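Local coordinates for protein gamma-glutamyl-gamma-aminobutyraldehyde dehydrogenase (Burkholderia cenocepacia, PDB 4LIH) that probably oxidises gamma-glutamyl-gamma-aminobutyraldehyde and similar aldehydes to the corresponding carboxylic acids, with NAD(P)+ as electron acceptor, at residues L112-L115 with P120-D123; I247-T250 with A254-K257; A400-E405 with V411-V416. One frame throughout, in Å; residues are numbered along the deposited sequence.

Interaction 1 of 3, residues L112-L115 with P120-D123; sequences LETL and PIGD
Thr114, near the C-terminal end of helix 106-117, carries its whole side of the contact and meets Pro120 and Ile121 at the start of helix 121-142. The contacts between the two segments are of the van der Waals kind and centre on the threonine hydroxyl. OG1 of Thr114 lies 3.3 Å from Ile121 CA and 3.6 Å from Pro120 C, so it rests against the backbone where the second helix starts. The same oxygen is 3.4 Å from Ile121 N, but the angle is too poor for a hydrogen bond. The terminal methyl CD1 of Ile121 comes in beside the threonine, 3.6 Å from Thr114 OG1 and 4.1 Å from Thr114 CB. It gets there because CG1 leaves anti to the backbone nitrogen (chi1 -168°). The methyl CG2 of Thr114 approaches the helix start more loosely, 4.1 Å from Ile121 N.

The polar bonds of the hydroxyl go elsewhere. OG1 of Thr114 is hydrogen-bonded to Lys119 O, just ahead of Pro120, and to Thr124 OG1, one turn into the second helix, with a weak further bond to Ser110 O. Within 120-123, a weak backbone bond of 3.0 Å from Asp123 N to Pro120 O accompanies the first turn, with Pro120 as N-cap.

All three touching residues are buried, and a hydroxyl buried here probably depends on these partners, Lys119 O and Thr124 OG1. One small side chain thus joins the end of one helix, the turn and the opening of the next, while the Ile121 methyl packs beside it.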
loop_
_atom_site.group_PDB
_atom_site.type_symbol
_atom_site.label_atom_id
_atom_site.label_comp_id
_atom_site.label_asym_id
_atom_site.label_seq_id
_atom_site.Cartn_x
_atom_site.Cartn_y
_atom_site.Cartn_z
ATOM N N LEU A 112 -15.526 -30.527 22.218
ATOM C CA LEU A 112 -16.160 -31.017 21.008
ATOM C C LEU A 112 -15.133 -31.403 19.946
ATOM O O LEU A 112 -15.255 -32.483 19.364
ATOM C CB LEU A 112 -17.113 -29.974 20.421
ATOM C CG LEU A 112 -18.374 -29.721 21.190
ATOM C CD1 LEU A 112 -19.039 -28.466 20.650
ATOM C CD2 LEU A 112 -19.310 -30.926 21.031
ATOM N N GLU A 113 -14.127 -30.546 19.728
ATOM C CA GLU A 113 -13.072 -30.790 18.735
ATOM C C GLU A 113 -12.234 -32.023 19.048
ATOM O O GLU A 113 -11.852 -32.752 18.135
ATOM C CB GLU A 113 -12.116 -29.569 18.628
ATOM C CG GLU A 113 -11.255 -29.494 17.351
ATOM C CD GLU A 113 -12.033 -28.897 16.192
ATOM O OE1 GLU A 113 -13.235 -29.159 16.067
ATOM O OE2 GLU A 113 -11.480 -28.102 15.446
ATOM N N THR A 114 -11.908 -32.193 20.327
ATOM C CA THR A 114 -11.085 -33.309 20.831
ATOM C C THR A 114 -11.894 -34.617 20.730
ATOM O O THR A 114 -11.373 -35.612 20.271
ATOM C CB THR A 114 -10.634 -33.058 22.295
ATOM O OG1 THR A 114 -9.614 -32.038 22.338
ATOM C CG2 THR A 114 -10.122 -34.325 22.957
ATOM N N LEU A 115 -13.176 -34.583 21.112
ATOM C CA LEU A 115 -14.041 -35.765 20.922
ATOM C C LEU A 115 -14.256 -36.183 19.480
ATOM O O LEU A 115 -14.206 -37.368 19.166
ATOM C CB LEU A 115 -15.422 -35.534 21.555
ATOM C CG LEU A 115 -15.387 -35.388 23.066
ATOM C CD1 LEU A 115 -16.749 -34.864 23.563
ATOM C CD2 LEU A 115 -15.007 -36.693 23.735
ATOM N N PRO A 120 -5.484 -33.797 20.725
ATOM C CA PRO A 120 -5.269 -33.578 22.156
ATOM C C PRO A 120 -6.006 -32.323 22.710
ATOM O O PRO A 120 -6.005 -31.258 22.068
ATOM C CB PRO A 120 -3.747 -33.414 22.244
ATOM C CG PRO A 120 -3.211 -34.287 21.139
ATOM C CD PRO A 120 -4.222 -34.077 20.014
ATOM N N ILE A 121 -6.574 -32.434 23.918
ATOM C CA ILE A 121 -7.239 -31.341 24.573
ATOM C C ILE A 121 -6.258 -30.200 24.929
ATOM O O ILE A 121 -6.654 -29.041 24.935
ATOM C CB ILE A 121 -8.059 -31.846 25.824
ATOM C CG1 ILE A 121 -9.006 -30.761 26.375
ATOM C CG2 ILE A 121 -7.149 -32.366 26.906
ATOM C CD1 ILE A 121 -10.222 -30.480 25.494
ATOM N N GLY A 122 -4.989 -30.530 25.163
ATOM C CA GLY A 122 -3.955 -29.532 25.415
ATOM C C GLY A 122 -3.722 -28.690 24.142
ATOM O O GLY A 122 -3.303 -27.527 24.209
ATOM N N ASP A 123 -3.962 -29.286 22.979
ATOM C CA ASP A 123 -3.874 -28.605 21.694
ATOM C C ASP A 123 -5.114 -27.761 21.364
ATOM O O ASP A 123 -5.014 -26.586 20.956
ATOM C CB ASP A 123 -3.662 -29.650 20.567
ATOM C CG ASP A 123 -2.266 -30.373 20.618
ATOM O OD1 ASP A 123 -1.373 -30.015 21.427
ATOM O OD2 ASP A 123 -2.027 -31.263 19.750
#

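Interaction 2 of 3, residues I247-T250 with A254-K257; sequences IAFT and AVGK
Phe249, hydrogen-bonded through its backbone to Trp272 of the adjacent strand 270-274, holds its ring out from strand 246-250 against Val255 and Gly256 of helix 253-266. Between the two segments themselves the contact is apolar. The distal end of the ring does the touching: CZ of Phe249 is 3.5 Å from both CB and CG1 of Val255, and CE1 of Phe249 is 3.6 Å from Val255 CG1. The two side chains cross at about a right angle, and the methyl CG1 approaches the ring obliquely. On the other flank of the ring tip, CE2 of Phe249 rests 3.7 Å from Gly256 N and 3.8 Å from Gly256 CA. At that point the ring lies directly against the helix backbone at a glycine.

With CG trans to the backbone nitrogen (chi1 170°), the ring extends from the strand to the helix. Val172 of strand 157-172 and Leu273 of strand 270-274 also pack on it, and the side chain of Phe249 is about 7 Å from that of Glu274, the predicted active-site residue. Val255 is exposed, so the phenylalanine is buried against a helix turn that has an open side.

Strand 246-250, helix 253-266 and strand 270-274 form a beta-alpha-beta unit on parallel strands, an arrangement characteristic of the Rossmann-type cofactor-binding domain of aldehyde dehydrogenases.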
loop_
_atom_site.group_PDB
_atom_site.type_symbol
_atom_site.label_atom_id
_atom_site.label_comp_id
_atom_site.label_asym_id
_atom_site.label_seq_id
_atom_site.Cartn_x
_atom_site.Cartn_y
_atom_site.Cartn_z
ATOM N N ILE A 247 -16.046 -20.916 -4.361
ATOM C CA ILE A 247 -15.897 -22.080 -3.517
ATOM C C ILE A 247 -14.439 -22.140 -3.026
ATOM O O ILE A 247 -13.511 -22.088 -3.848
ATOM C CB ILE A 247 -16.338 -23.417 -4.201
ATOM C CG1 ILE A 247 -16.254 -24.555 -3.184
ATOM C CG2 ILE A 247 -15.461 -23.735 -5.422
ATOM C CD1 ILE A 247 -17.098 -25.761 -3.504
ATOM N N ALA A 248 -14.275 -22.225 -1.713
ATOM C CA ALA A 248 -12.979 -22.339 -1.007
ATOM C C ALA A 248 -12.886 -23.702 -0.324
ATOM O O ALA A 248 -13.755 -24.037 0.476
ATOM C CB ALA A 248 -12.858 -21.224 0.036
ATOM N N PHE A 249 -11.841 -24.481 -0.658
ATOM C CA PHE A 249 -11.690 -25.879 -0.271
ATOM C C PHE A 249 -10.299 -26.087 0.318
ATOM O O PHE A 249 -9.311 -25.511 -0.136
ATOM C CB PHE A 249 -11.897 -26.771 -1.511
ATOM C CG PHE A 249 -11.531 -28.228 -1.324
ATOM C CD1 PHE A 249 -12.434 -29.108 -0.825
ATOM C CD2 PHE A 249 -10.284 -28.709 -1.707
ATOM C CE1 PHE A 249 -12.131 -30.440 -0.658
ATOM C CE2 PHE A 249 -9.968 -30.042 -1.561
ATOM C CZ PHE A 249 -10.896 -30.920 -1.025
ATOM N N THR A 250 -10.237 -26.885 1.371
ATOM C CA THR A 250 -8.985 -27.396 1.889
ATOM C C THR A 250 -9.202 -28.871 1.996
ATOM O O THR A 250 -10.219 -29.278 2.547
ATOM C CB THR A 250 -8.612 -26.824 3.263
ATOM O OG1 THR A 250 -8.467 -25.400 3.169
ATOM C CG2 THR A 250 -7.270 -27.412 3.788
ATOM N N ALA A 254 -7.402 -35.011 -5.346
ATOM C CA ALA A 254 -8.386 -35.649 -6.202
ATOM C C ALA A 254 -9.726 -34.951 -6.024
ATOM O O ALA A 254 -10.497 -34.758 -6.975
ATOM C CB ALA A 254 -8.510 -37.132 -5.842
ATOM N N VAL A 255 -9.987 -34.549 -4.789
ATOM C CA VAL A 255 -11.192 -33.825 -4.493
ATOM C C VAL A 255 -10.989 -32.401 -5.029
ATOM O O VAL A 255 -11.914 -31.825 -5.619
ATOM C CB VAL A 255 -11.481 -33.815 -2.982
ATOM C CG1 VAL A 255 -12.866 -33.265 -2.710
ATOM C CG2 VAL A 255 -11.340 -35.222 -2.407
ATOM N N GLY A 256 -9.795 -31.848 -4.811
ATOM C CA GLY A 256 -9.474 -30.484 -5.272
ATOM C C GLY A 256 -9.597 -30.354 -6.783
ATOM O O GLY A 256 -10.225 -29.437 -7.284
ATOM N N LYS A 257 -9.010 -31.298 -7.512
ATOM C CA LYS A 257 -9.186 -31.351 -8.981
ATOM C C LYS A 257 -10.655 -31.517 -9.388
ATOM O O LYS A 257 -11.061 -31.006 -10.420
ATOM C CB LYS A 257 -8.315 -32.457 -9.594
ATOM C CG LYS A 257 -6.809 -32.227 -9.511
ATOM C CD LYS A 257 -6.015 -33.464 -9.956
ATOM C CE LYS A 257 -4.746 -33.128 -10.730
ATOM N NZ LYS A 257 -3.472 -33.132 -9.939
#

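Interaction 3 of 3, residues A400-E405 with V411-V416; sequences AKIARE and VLSVIV
Ile402 and Ala403, in the short helix 401-404, close over Ser413 and Ile415 of strand 411-417. Ile402 has the less usual conformation for a helical residue: CG1 sits between the backbone nitrogen and the carbonyl carbon (chi1 57°), while the rest of the chain is nearly extended (chi2 160°). This turns the longer branch toward the strand, where CD1 lies 3.4 Å and CG1 3.5 Å from Ser413 OG. Ser413 answers with its hydroxyl anti to its own carbonyl carbon (chi1 -71°), which brings OG to the helix and 3.1 Å from Ile402 O. That carbonyl oxygen also takes a hydrogen bond from Lys278 NZ. Ala403, the next residue, also touches this serine, its CB 4.1 Å from Ser413 OG, and the serine CB lies 4.1 Å from Ala403 CA. Further along the strand, CD1 of Ile415 reaches within 4.2 Å of Ala403 CB, a plain methyl-to-methyl contact.

All four of these residues are buried. Inside the helix, Lys401 O accepts backbone bonds from both Arg404 N and Glu405 N, each 3.0 Å, and at the start of the helix the backbone nitrogens of Lys401 and Ile402 are bonded to the carboxylate of Glu370.

The helix is the connection of a beta-alpha-beta unit: strand 388-395 precedes it, and strand 411-417 lies parallel and next to that strand, with strand 314-318 along its other edge. Leu412 and Val414 turn to Leu329 of helix 319-333, whereas Val411 packs on helix 354-370.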
loop_
_atom_site.group_PDB
_atom_site.type_symbol
_atom_site.label_atom_id
_atom_site.label_comp_id
_atom_site.label_asym_id
_atom_site.label_seq_id
_atom_site.Cartn_x
_atom_site.Cartn_y
_atom_site.Cartn_z
ATOM N N ALA A 400 12.376 -42.559 -2.365
ATOM C CA ALA A 400 11.589 -43.619 -1.711
ATOM C C ALA A 400 10.123 -43.244 -1.772
ATOM O O ALA A 400 9.781 -42.065 -1.806
ATOM C CB ALA A 400 12.007 -43.797 -0.251
ATOM N N LYS A 401 9.258 -44.251 -1.801
ATOM C CA LYS A 401 7.820 -44.011 -1.784
ATOM C C LYS A 401 7.401 -43.098 -0.638
ATOM O O LYS A 401 6.670 -42.122 -0.878
ATOM C CB LYS A 401 7.029 -45.329 -1.709
ATOM C CG LYS A 401 5.538 -45.169 -1.950
ATOM C CD LYS A 401 4.831 -46.502 -1.858
ATOM C CE LYS A 401 3.397 -46.388 -2.297
ATOM N NZ LYS A 401 2.741 -47.723 -2.361
ATOM N N ILE A 402 7.842 -43.401 0.592
ATOM C CA ILE A 402 7.394 -42.587 1.754
ATOM C C ILE A 402 7.997 -41.163 1.721
ATOM O O ILE A 402 7.521 -40.279 2.424
ATOM C CB ILE A 402 7.698 -43.215 3.117
ATOM C CG1 ILE A 402 9.207 -43.501 3.311
ATOM C CG2 ILE A 402 6.902 -44.502 3.296
ATOM C CD1 ILE A 402 9.581 -43.654 4.768
ATOM N N ALA A 403 9.047 -40.971 0.942
ATOM C CA ALA A 403 9.620 -39.636 0.764
ATOM C C ALA A 403 8.855 -38.849 -0.295
ATOM O O ALA A 403 8.846 -37.618 -0.280
ATOM C CB ALA A 403 11.087 -39.722 0.395
ATOM N N ARG A 404 8.195 -39.537 -1.202
ATOM C CA ARG A 404 7.524 -38.832 -2.298
ATOM C C ARG A 404 6.059 -38.513 -2.033
ATOM O O ARG A 404 5.558 -37.426 -2.389
ATOM C CB ARG A 404 7.695 -39.641 -3.573
ATOM N N GLU A 405 5.352 -39.454 -1.430
ATOM C CA GLU A 405 3.923 -39.403 -1.306
ATOM C C GLU A 405 3.510 -38.859 0.037
ATOM O O GLU A 405 4.116 -39.222 1.068
ATOM C CB GLU A 405 3.339 -40.810 -1.488
ATOM C CG GLU A 405 3.501 -41.304 -2.916
ATOM C CD GLU A 405 2.849 -42.642 -3.207
ATOM O OE1 GLU A 405 1.976 -43.086 -2.450
ATOM O OE2 GLU A 405 3.225 -43.268 -4.223
ATOM N N VAL A 411 4.746 -39.978 10.276
ATOM C CA VAL A 411 5.805 -40.753 9.655
ATOM C C VAL A 411 6.759 -39.799 8.929
ATOM O O VAL A 411 6.391 -39.174 7.905
ATOM C CB VAL A 411 5.294 -41.757 8.622
ATOM C CG1 VAL A 411 6.466 -42.604 8.110
ATOM C CG2 VAL A 411 4.213 -42.661 9.201
ATOM N N LEU A 412 7.980 -39.751 9.439
ATOM C CA LEU A 412 9.020 -38.884 8.972
ATOM C C LEU A 412 10.015 -39.623 8.095
ATOM O O LEU A 412 10.469 -40.752 8.434
ATOM C CB LEU A 412 9.780 -38.304 10.164
ATOM C CG LEU A 412 10.891 -37.277 9.810
ATOM C CD1 LEU A 412 10.327 -35.979 9.240
ATOM C CD2 LEU A 412 11.711 -36.946 11.023
ATOM N N SER A 413 10.402 -38.965 6.998
ATOM C CA SER A 413 11.445 -39.425 6.084
ATOM C C SER A 413 12.688 -38.564 6.303
ATOM O O SER A 413 12.679 -37.354 6.025
ATOM C CB SER A 413 10.981 -39.319 4.617
ATOM O OG SER A 413 10.000 -40.289 4.315
ATOM N N VAL A 414 13.743 -39.185 6.831
ATOM C CA VAL A 414 15.020 -38.549 7.042
ATOM C C VAL A 414 15.938 -38.813 5.836
ATOM O O VAL A 414 16.224 -39.968 5.483
ATOM C CB VAL A 414 15.719 -39.050 8.328
ATOM C CG1 VAL A 414 17.066 -38.378 8.489
ATOM C CG2 VAL A 414 14.873 -38.761 9.550
ATOM N N ILE A 415 16.423 -37.724 5.235
ATOM C CA ILE A 415 17.189 -37.772 3.971
ATOM C C ILE A 415 18.496 -37.057 4.203
ATOM O O ILE A 415 18.491 -35.943 4.693
ATOM C CB ILE A 415 16.419 -37.076 2.807
ATOM C CG1 ILE A 415 15.103 -37.816 2.565
ATOM C CG2 ILE A 415 17.313 -36.963 1.552
ATOM C CD1 ILE A 415 14.061 -37.100 1.726
ATOM N N VAL A 416 19.612 -37.704 3.871
ATOM C CA VAL A 416 20.932 -37.120 4.075
ATOM C C VAL A 416 21.418 -36.394 2.830
ATOM O O VAL A 416 21.100 -36.807 1.725
ATOM C CB VAL A 416 21.965 -38.205 4.457
ATOM C CG1 VAL A 416 22.279 -39.114 3.261
ATOM C CG2 VAL A 416 23.232 -37.533 4.943
#

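Along the chain the three contacts come in series; none nests in or crosses another. Interaction 1 closes the short turn between helices 106-117 and 121-142; four residues separate its segments. Interaction 2 then closes the turn from strand 246-250 into helix 253-266, in the sheet of the Rossmann-type domain, with three residues between its segments. Interaction 3 spans the five residues between its segments, in the connection from helix 401-404 to strand 411-417 of the second large sheet, a connection that probably contributes to cofactor binding, as in relatives. The centres lie 25 to 29 Å apart and the contacts do not touch, so each ties its own part of the fold: a helical corner, the first sheet and the second.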